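Pyridoxamine 5-phosphate-dependent dehydrase (Escherichia coli, PDB 3B8X) uses a pyridoxal 5'-phosphate cofactor to remove the C3' hydroxyl of GDP-4-keto-6-deoxy-D-mannose during biosynthesis of the O-antigen sugar L-colitose. Local coordinates at residues B[70-75]-B[205-210]; B[61-66]-B[98-103]; B[192-197]-B[258-263]. The protein carries 1 engineered substitution. All blocks are in the same frame, centred on the assembly; numbering follows the deposited sequence.

Interaction 1. Residues B[70-75]-B[205-210]; sequences FFTKKP and EEIYHI
The carboxylate of E206 carries this contact, and both of its oxygens serve the backbone of the 70-75 loop. OE2 accepts a hydrogen bond from K73 N at 2.7 Å; the bond is almost straight (173° at the hydrogen) and arrives on the syn side of OE2, facing OE1. OE1 reaches the next amide through a water, which donates to E206 OE1 over 2.9 Å and accepts from K74 N over 3.2 Å. One carboxylate thereby serves two consecutive N-H groups, one directly and one by relay. The side chain spans the gap because it is fully stretched: CG is anti to the backbone N (chi1 -172°) and the chain stays extended beyond it.

Beside the carboxylate, T72 turns its methyl to the helix and its hydroxyl back into the loop. T72 CG2 presses on I210 CD1 at 3.2 Å, tighter than normal van der Waals contact, and has I207 CD1 at 3.8 Å. T72 OG1 donates to K74 O over 2.8 Å, from above the carbonyl plane, and so braces the bend that presents the two amides. Further along, F71 CB meets I210 CG2 at 4.1 Å, while the F71 ring leads away to pack edge-to-face with Y349 of the second subunit.

Helix 205-214 thus docks its first two turns on the loop that follows helix 58-68. K73 NZ bonds V229 O instead, remaining 6.0 Å from E206 OE2, and R76 offers OE1 no more than a long, weak ion pair. E206 is therefore held mainly by neutral donors, and the nearby lysine and arginine would be expected to favour its ionised form, strengthening the bond to K73 N.

Interaction 2. Residues B[61-66]-B[98-103]; sequences ANLLMI and QQYGLR
The Y100 ring presents an edge to helix 58-68: L63 CD1 lies in the ring plane beside Y100 CE1, at 4.0 Å. The methyl I66 CG2 approaches obliquely, near the inner end of the ring, and F70 meets the same ring with planes inclined at about 50°. Y100 sits where helix 91-99 stops in a Schellman motif, with G101 as the C' residue at positive phi (58°) and G101 N bonded to Q98 O over 3.2 Å. The chain leaves the helix here, and Y100 and L102, flanking the glycine, both point at helix 58-68 before strand 103-107 enters the mixed central sheet, as expected for the large domain of the aspartate aminotransferase fold.

L63 reaches across because its CG is anti to the backbone N (chi1 -180°), which swings the branched end toward helix 91-99. It crosses Y100 and Q99 at about right angles, and L63 CD1 also touches Q99 OE1 at 3.6 Å. The other end of that amide, Q99 NE2, bonds G248 O of the second subunit, so the contact borders the dimer interface. Y100 OH pairs with the hydroxyl of Y249 in its own chain. One residue before L63, N62 touches the cofactor–sugar adduct, its amide bonded to T183, D161 and T92, and the L63 side chain is about 9 Å from that adduct.

I66 and Y100 run antiparallel alongside each other, with I66 CG2 at 3.9 Å from Y100 CB. The same methyl, set anti to its own backbone N, rests 4.0 Å from L102 CD1.

Interaction 3. Residues B[192-197]-B[258-263]; sequences IATMEG and GAIGIE
Apolar packing joins the two segments, centred on I260, whose two branches do different work. I260 CG2, anti to its backbone N, lies against the loop backbone, 3.3 Å from A193 O and 3.9 Å from T194 CA. I260 CD1 extends the other way along the loop to M195 CE at 3.8 Å, the methionine crossing it at about a right angle with its chain bent at chi3 (-80°). T194 CG2 settles on the helix backbone at G261, 3.7 Å from G261 CA, where the glycine leaves room for it.

The loop's own shape comes from polar bonds. M195 is the centre of a classic gamma turn (phi 79°, psi -70°), closed by a weak bond of 2.9 Å from E196 N to T194 O. T194 OG1 donates to E196 O over 2.8 Å, well above the carbonyl plane, and also bonds S186 OG. G197, the residue after the turn and just before strand 198-202 of the central sheet, touches the bound cofactor–sugar adduct.

Charged and polar partners lie beyond the two segments: A193 O accepts from W13 NE1, and E196 forms a salt bridge with R252 and a hydrogen bond with N250, both of the second subunit.

Overall arrangement
From the N terminus, helix 58-68 opens interaction 2 at 61-66, and the loop after it opens interaction 1 at 70-75. Interaction 2 closes first, at 98-103, tying the end of helix 91-99 to helix 58-68. Interaction 3 opens at 192-197, in the loop before strand 198-202; interaction 1 then closes at 205-210, tying the loop after helix 58-68 to helix 205-214, and interaction 3 closes at 258-263, tying its loop to helix 255-286. Interaction 1 thus crosses both others, while 2 and 3 follow in series; none nests. Interactions 1 and 2 touch, F70 CZ lying 3.3 Å from Y100 O, whereas the nearest atoms of interactions 2 and 3 are about 7 Å apart.

Interaction 1. Residues B[70-75]-B[205-210]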
# COMPACT_ATOMS: atom_id res chain seq x y z
N PHE B 70 15.02 4.36 -8.48
CA PHE B 70 15.79 5.35 -7.76
C PHE B 70 16.82 4.66 -6.90
O PHE B 70 17.72 5.30 -6.35
CB PHE B 70 14.86 6.19 -6.87
CG PHE B 70 14.02 7.17 -7.64
CD1 PHE B 70 12.99 6.73 -8.48
CD2 PHE B 70 14.24 8.56 -7.52
CE1 PHE B 70 12.27 7.62 -9.24
CE2 PHE B 70 13.55 9.47 -8.30
CZ PHE B 70 12.51 9.01 -9.12
N PHE B 71 16.66 3.35 -6.77
CA PHE B 71 17.42 2.54 -5.82
C PHE B 71 18.42 1.63 -6.44
O PHE B 71 19.12 0.89 -5.75
CB PHE B 71 16.47 1.79 -4.84
CG PHE B 71 15.51 2.69 -4.12
CD1 PHE B 71 14.16 2.41 -4.08
CD2 PHE B 71 15.94 3.86 -3.52
CE1 PHE B 71 13.29 3.28 -3.44
CE2 PHE B 71 15.07 4.75 -2.92
CZ PHE B 71 13.74 4.46 -2.87
N THR B 72 18.58 1.69 -7.76
CA THR B 72 19.56 0.79 -8.32
C THR B 72 20.94 1.38 -7.97
O THR B 72 21.05 2.59 -7.74
CB THR B 72 19.37 0.71 -9.81
OG1 THR B 72 19.03 2.03 -10.26
CG2 THR B 72 18.21 -0.27 -10.11
N LYS B 73 21.96 0.54 -7.88
CA LYS B 73 23.34 0.95 -7.55
C LYS B 73 23.83 2.17 -8.35
O LYS B 73 24.36 3.13 -7.77
CB LYS B 73 24.28 -0.24 -7.66
CG LYS B 73 23.92 -1.41 -6.73
CD LYS B 73 24.01 -0.96 -5.27
CE LYS B 73 23.41 -1.97 -4.30
NZ LYS B 73 23.75 -1.57 -2.90
N LYS B 74 23.59 2.17 -9.66
CA LYS B 74 23.72 3.33 -10.53
C LYS B 74 22.22 3.72 -10.64
O LYS B 74 21.47 2.99 -11.28
CB LYS B 74 24.23 2.89 -11.91
CG LYS B 74 24.44 4.03 -12.89
CD LYS B 74 25.35 3.59 -14.03
CE LYS B 74 26.06 4.78 -14.68
NZ LYS B 74 26.85 5.61 -13.72
N PRO B 75 21.76 4.77 -9.97
CA PRO B 75 20.33 5.11 -10.01
C PRO B 75 19.82 5.34 -11.41
O PRO B 75 20.35 6.17 -12.13
CB PRO B 75 20.25 6.43 -9.26
CG PRO B 75 21.43 6.39 -8.33
CD PRO B 75 22.52 5.69 -9.09
N GLU B 205 17.59 -9.03 -12.42
CA GLU B 205 17.83 -9.54 -11.08
C GLU B 205 18.02 -8.47 -10.03
O GLU B 205 17.61 -8.69 -8.89
CB GLU B 205 19.00 -10.53 -11.06
CG GLU B 205 19.30 -11.09 -9.67
CD GLU B 205 20.37 -12.18 -9.70
OE1 GLU B 205 21.30 -12.03 -10.53
OE2 GLU B 205 20.27 -13.15 -8.91
N GLU B 206 18.64 -7.32 -10.38
CA GLU B 206 18.82 -6.22 -9.40
C GLU B 206 17.48 -5.57 -9.03
O GLU B 206 17.18 -5.33 -7.85
CB GLU B 206 19.77 -5.10 -9.85
CG GLU B 206 20.07 -4.08 -8.72
CD GLU B 206 20.80 -2.84 -9.20
OE1 GLU B 206 20.82 -2.64 -10.43
OE2 GLU B 206 21.30 -2.02 -8.37
N ILE B 207 16.71 -5.28 -10.07
CA ILE B 207 15.39 -4.71 -9.89
C ILE B 207 14.55 -5.68 -9.04
O ILE B 207 13.86 -5.25 -8.13
CB ILE B 207 14.72 -4.49 -11.24
CG1 ILE B 207 15.43 -3.37 -11.98
CG2 ILE B 207 13.29 -4.08 -11.06
CD1 ILE B 207 15.10 -1.98 -11.48
N TYR B 208 14.57 -6.96 -9.39
CA TYR B 208 13.89 -8.03 -8.65
C TYR B 208 14.24 -7.97 -7.16
O TYR B 208 13.40 -7.86 -6.28
CB TYR B 208 14.38 -9.37 -9.18
CG TYR B 208 13.77 -10.54 -8.46
CD1 TYR B 208 12.41 -10.55 -8.16
CD2 TYR B 208 14.53 -11.64 -8.06
CE1 TYR B 208 11.79 -11.61 -7.49
CE2 TYR B 208 13.92 -12.71 -7.36
CZ TYR B 208 12.56 -12.70 -7.11
OH TYR B 208 11.92 -13.75 -6.48
N HIS B 209 15.52 -7.98 -6.84
CA HIS B 209 15.90 -7.86 -5.44
C HIS B 209 15.46 -6.53 -4.84
O HIS B 209 14.99 -6.50 -3.70
CB HIS B 209 17.42 -8.10 -5.30
CG HIS B 209 17.80 -9.53 -5.58
ND1 HIS B 209 19.11 -9.96 -5.70
CD2 HIS B 209 17.02 -10.61 -5.79
CE1 HIS B 209 19.12 -11.26 -5.94
NE2 HIS B 209 17.86 -11.68 -6.01
N ILE B 210 15.57 -5.43 -5.59
CA ILE B 210 15.17 -4.14 -5.03
C ILE B 210 13.69 -4.21 -4.70
O ILE B 210 13.22 -3.70 -3.68
CB ILE B 210 15.38 -2.96 -6.00
CG1 ILE B 210 16.88 -2.58 -6.10
CG2 ILE B 210 14.63 -1.76 -5.50
CD1 ILE B 210 17.30 -1.78 -7.39
O HOH W 1 22.71 -0.51 -11.09

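Interaction 2. Residues B[61-66]-B[98-103]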
# COMPACT_ATOMS: atom_id res chain seq x y z
N ALA B 61 1.78 -1.83 -7.28
CA ALA B 61 2.82 -2.40 -8.17
C ALA B 61 3.49 -1.26 -8.99
O ALA B 61 4.73 -1.17 -9.12
CB ALA B 61 2.18 -3.49 -9.10
N ASN B 62 2.68 -0.32 -9.44
CA ASN B 62 3.21 0.83 -10.14
C ASN B 62 4.06 1.65 -9.18
O ASN B 62 5.08 2.21 -9.59
CB ASN B 62 2.06 1.72 -10.62
CG ASN B 62 1.43 1.27 -11.90
OD1 ASN B 62 1.95 0.40 -12.59
ND2 ASN B 62 0.30 1.89 -12.26
N LEU B 63 3.64 1.76 -7.91
CA LEU B 63 4.42 2.55 -6.98
C LEU B 63 5.84 1.99 -6.86
O LEU B 63 6.84 2.72 -6.99
CB LEU B 63 3.75 2.65 -5.61
CG LEU B 63 4.43 3.46 -4.50
CD1 LEU B 63 4.41 4.94 -4.71
CD2 LEU B 63 3.71 3.09 -3.23
N LEU B 64 5.92 0.68 -6.66
CA LEU B 64 7.23 0.01 -6.58
C LEU B 64 8.01 0.07 -7.88
O LEU B 64 9.25 0.07 -7.84
CB LEU B 64 7.10 -1.44 -6.10
CG LEU B 64 6.60 -1.70 -4.65
CD1 LEU B 64 7.04 -3.01 -4.01
CD2 LEU B 64 6.92 -0.58 -3.70
N MET B 65 7.31 -0.01 -9.01
CA MET B 65 8.00 0.03 -10.31
C MET B 65 8.82 1.31 -10.41
O MET B 65 10.01 1.27 -10.72
CB MET B 65 7.03 -0.10 -11.48
CG MET B 65 7.72 0.00 -12.76
SD MET B 65 6.60 -0.40 -14.13
CE MET B 65 5.31 0.88 -14.05
N ILE B 66 8.18 2.44 -10.13
CA ILE B 66 8.88 3.75 -10.16
C ILE B 66 9.96 3.88 -9.07
O ILE B 66 11.08 4.33 -9.28
CB ILE B 66 7.85 4.92 -10.00
CG1 ILE B 66 6.81 4.82 -11.11
CG2 ILE B 66 8.54 6.27 -10.01
CD1 ILE B 66 7.46 4.73 -12.50
N GLN B 98 4.62 11.67 -9.65
CA GLN B 98 4.72 12.91 -8.88
C GLN B 98 5.29 12.61 -7.52
O GLN B 98 5.92 13.47 -6.93
CB GLN B 98 3.32 13.45 -8.63
CG GLN B 98 3.25 14.75 -7.83
CD GLN B 98 3.17 14.55 -6.31
OE1 GLN B 98 2.85 13.47 -5.81
NE2 GLN B 98 3.54 15.59 -5.57
N GLN B 99 5.00 11.43 -7.00
CA GLN B 99 5.47 11.02 -5.70
C GLN B 99 6.97 10.87 -5.67
O GLN B 99 7.58 11.05 -4.63
CB GLN B 99 4.71 9.81 -5.21
CG GLN B 99 3.25 10.24 -4.91
CD GLN B 99 2.23 9.08 -4.93
OE1 GLN B 99 2.54 7.97 -5.38
NE2 GLN B 99 1.04 9.33 -4.36
N TYR B 100 7.58 10.60 -6.82
CA TYR B 100 9.04 10.50 -6.91
C TYR B 100 9.69 11.70 -7.55
O TYR B 100 10.85 11.64 -7.94
CB TYR B 100 9.49 9.20 -7.54
CG TYR B 100 9.35 8.09 -6.51
CD1 TYR B 100 8.09 7.60 -6.16
CD2 TYR B 100 10.46 7.67 -5.78
CE1 TYR B 100 7.95 6.67 -5.13
CE2 TYR B 100 10.32 6.79 -4.74
CZ TYR B 100 9.07 6.29 -4.41
OH TYR B 100 9.01 5.34 -3.43
N GLY B 101 8.92 12.79 -7.63
CA GLY B 101 9.37 14.07 -8.17
C GLY B 101 9.89 14.06 -9.61
O GLY B 101 10.81 14.80 -9.94
N LEU B 102 9.27 13.27 -10.47
CA LEU B 102 9.68 13.24 -11.86
C LEU B 102 9.02 14.35 -12.71
O LEU B 102 7.99 14.92 -12.33
CB LEU B 102 9.43 11.87 -12.47
CG LEU B 102 10.22 10.72 -11.85
CD1 LEU B 102 9.52 9.39 -12.33
CD2 LEU B 102 11.65 10.79 -12.32
N ARG B 103 9.62 14.69 -13.84
CA ARG B 103 9.00 15.69 -14.71
C ARG B 103 8.16 14.85 -15.67
O ARG B 103 8.72 14.06 -16.42
CB ARG B 103 10.10 16.43 -15.50
CG ARG B 103 9.60 17.45 -16.52
CD ARG B 103 8.54 18.37 -15.92
NE ARG B 103 8.25 19.55 -16.73
CZ ARG B 103 9.16 20.41 -17.16
NH1 ARG B 103 10.45 20.20 -16.88
NH2 ARG B 103 8.80 21.47 -17.87

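Interaction 3. Residues B[192-197]-B[258-263]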
# COMPACT_ATOMS: atom_id res chain seq x y z
N ILE B 192 -8.12 -11.51 -13.90
CA ILE B 192 -8.13 -12.52 -12.82
C ILE B 192 -8.38 -11.73 -11.55
O ILE B 192 -8.16 -10.51 -11.53
CB ILE B 192 -6.81 -13.37 -12.70
CG1 ILE B 192 -5.61 -12.52 -12.26
CG2 ILE B 192 -6.58 -14.12 -13.97
CD1 ILE B 192 -4.35 -13.37 -11.88
N ALA B 193 -8.83 -12.40 -10.49
CA ALA B 193 -9.17 -11.66 -9.27
C ALA B 193 -8.77 -12.36 -8.00
O ALA B 193 -9.08 -13.51 -7.80
CB ALA B 193 -10.67 -11.38 -9.29
N THR B 194 -8.05 -11.67 -7.12
CA THR B 194 -7.57 -12.25 -5.87
C THR B 194 -8.02 -11.32 -4.74
O THR B 194 -7.32 -11.11 -3.76
CB THR B 194 -6.03 -12.30 -5.90
OG1 THR B 194 -5.51 -10.97 -6.07
CG2 THR B 194 -5.57 -13.11 -7.07
N MET B 195 -9.22 -10.77 -4.88
CA MET B 195 -9.77 -9.78 -3.94
C MET B 195 -9.13 -8.41 -4.27
O MET B 195 -9.81 -7.54 -4.78
CB MET B 195 -9.63 -10.23 -2.47
CG MET B 195 -10.24 -11.61 -2.28
SD MET B 195 -10.41 -12.07 -0.54
CE MET B 195 -8.81 -12.56 -0.20
N GLU B 196 -7.83 -8.23 -3.99
CA GLU B 196 -7.08 -7.08 -4.44
C GLU B 196 -5.76 -7.78 -4.78
O GLU B 196 -5.50 -8.88 -4.26
CB GLU B 196 -6.85 -6.05 -3.32
CG GLU B 196 -8.09 -5.25 -2.92
CD GLU B 196 -8.24 -3.90 -3.58
OE1 GLU B 196 -7.49 -3.53 -4.52
OE2 GLU B 196 -9.16 -3.21 -3.16
N GLY B 197 -4.91 -7.16 -5.60
CA GLY B 197 -3.63 -7.80 -5.85
C GLY B 197 -2.97 -7.09 -7.03
O GLY B 197 -3.66 -6.58 -7.91
N GLY B 258 -2.44 -15.01 -2.89
CA GLY B 258 -1.51 -15.82 -3.67
C GLY B 258 -2.16 -17.20 -3.94
O GLY B 258 -2.08 -17.70 -5.05
N ALA B 259 -2.88 -17.76 -2.99
CA ALA B 259 -3.50 -19.05 -3.21
C ALA B 259 -4.56 -18.97 -4.27
O ALA B 259 -4.62 -19.81 -5.17
CB ALA B 259 -4.06 -19.66 -1.92
N ILE B 260 -5.40 -17.96 -4.16
CA ILE B 260 -6.48 -17.76 -5.09
C ILE B 260 -5.82 -17.57 -6.46
O ILE B 260 -6.32 -18.07 -7.49
CB ILE B 260 -7.28 -16.48 -4.76
CG1 ILE B 260 -8.06 -16.64 -3.44
CG2 ILE B 260 -8.19 -16.10 -5.90
CD1 ILE B 260 -8.46 -15.33 -2.72
N GLY B 261 -4.76 -16.76 -6.48
CA GLY B 261 -4.15 -16.41 -7.77
C GLY B 261 -3.67 -17.62 -8.57
O GLY B 261 -3.69 -17.63 -9.80
N ILE B 262 -3.16 -18.62 -7.86
CA ILE B 262 -2.61 -19.80 -8.53
C ILE B 262 -3.72 -20.49 -9.31
O ILE B 262 -3.51 -20.96 -10.43
CB ILE B 262 -2.13 -20.78 -7.46
CG1 ILE B 262 -0.80 -20.27 -6.89
CG2 ILE B 262 -2.14 -22.21 -8.01
CD1 ILE B 262 -0.50 -20.72 -5.42
N GLU B 263 -4.91 -20.49 -8.71
CA GLU B 263 -6.06 -21.17 -9.28
C GLU B 263 -6.43 -20.37 -10.49
O GLU B 263 -6.69 -20.94 -11.53
CB GLU B 263 -7.22 -21.23 -8.28
CG GLU B 263 -6.98 -22.16 -7.10
CD GLU B 263 -6.40 -23.53 -7.48
OE1 GLU B 263 -6.62 -24.03 -8.61
OE2 GLU B 263 -5.73 -24.12 -6.62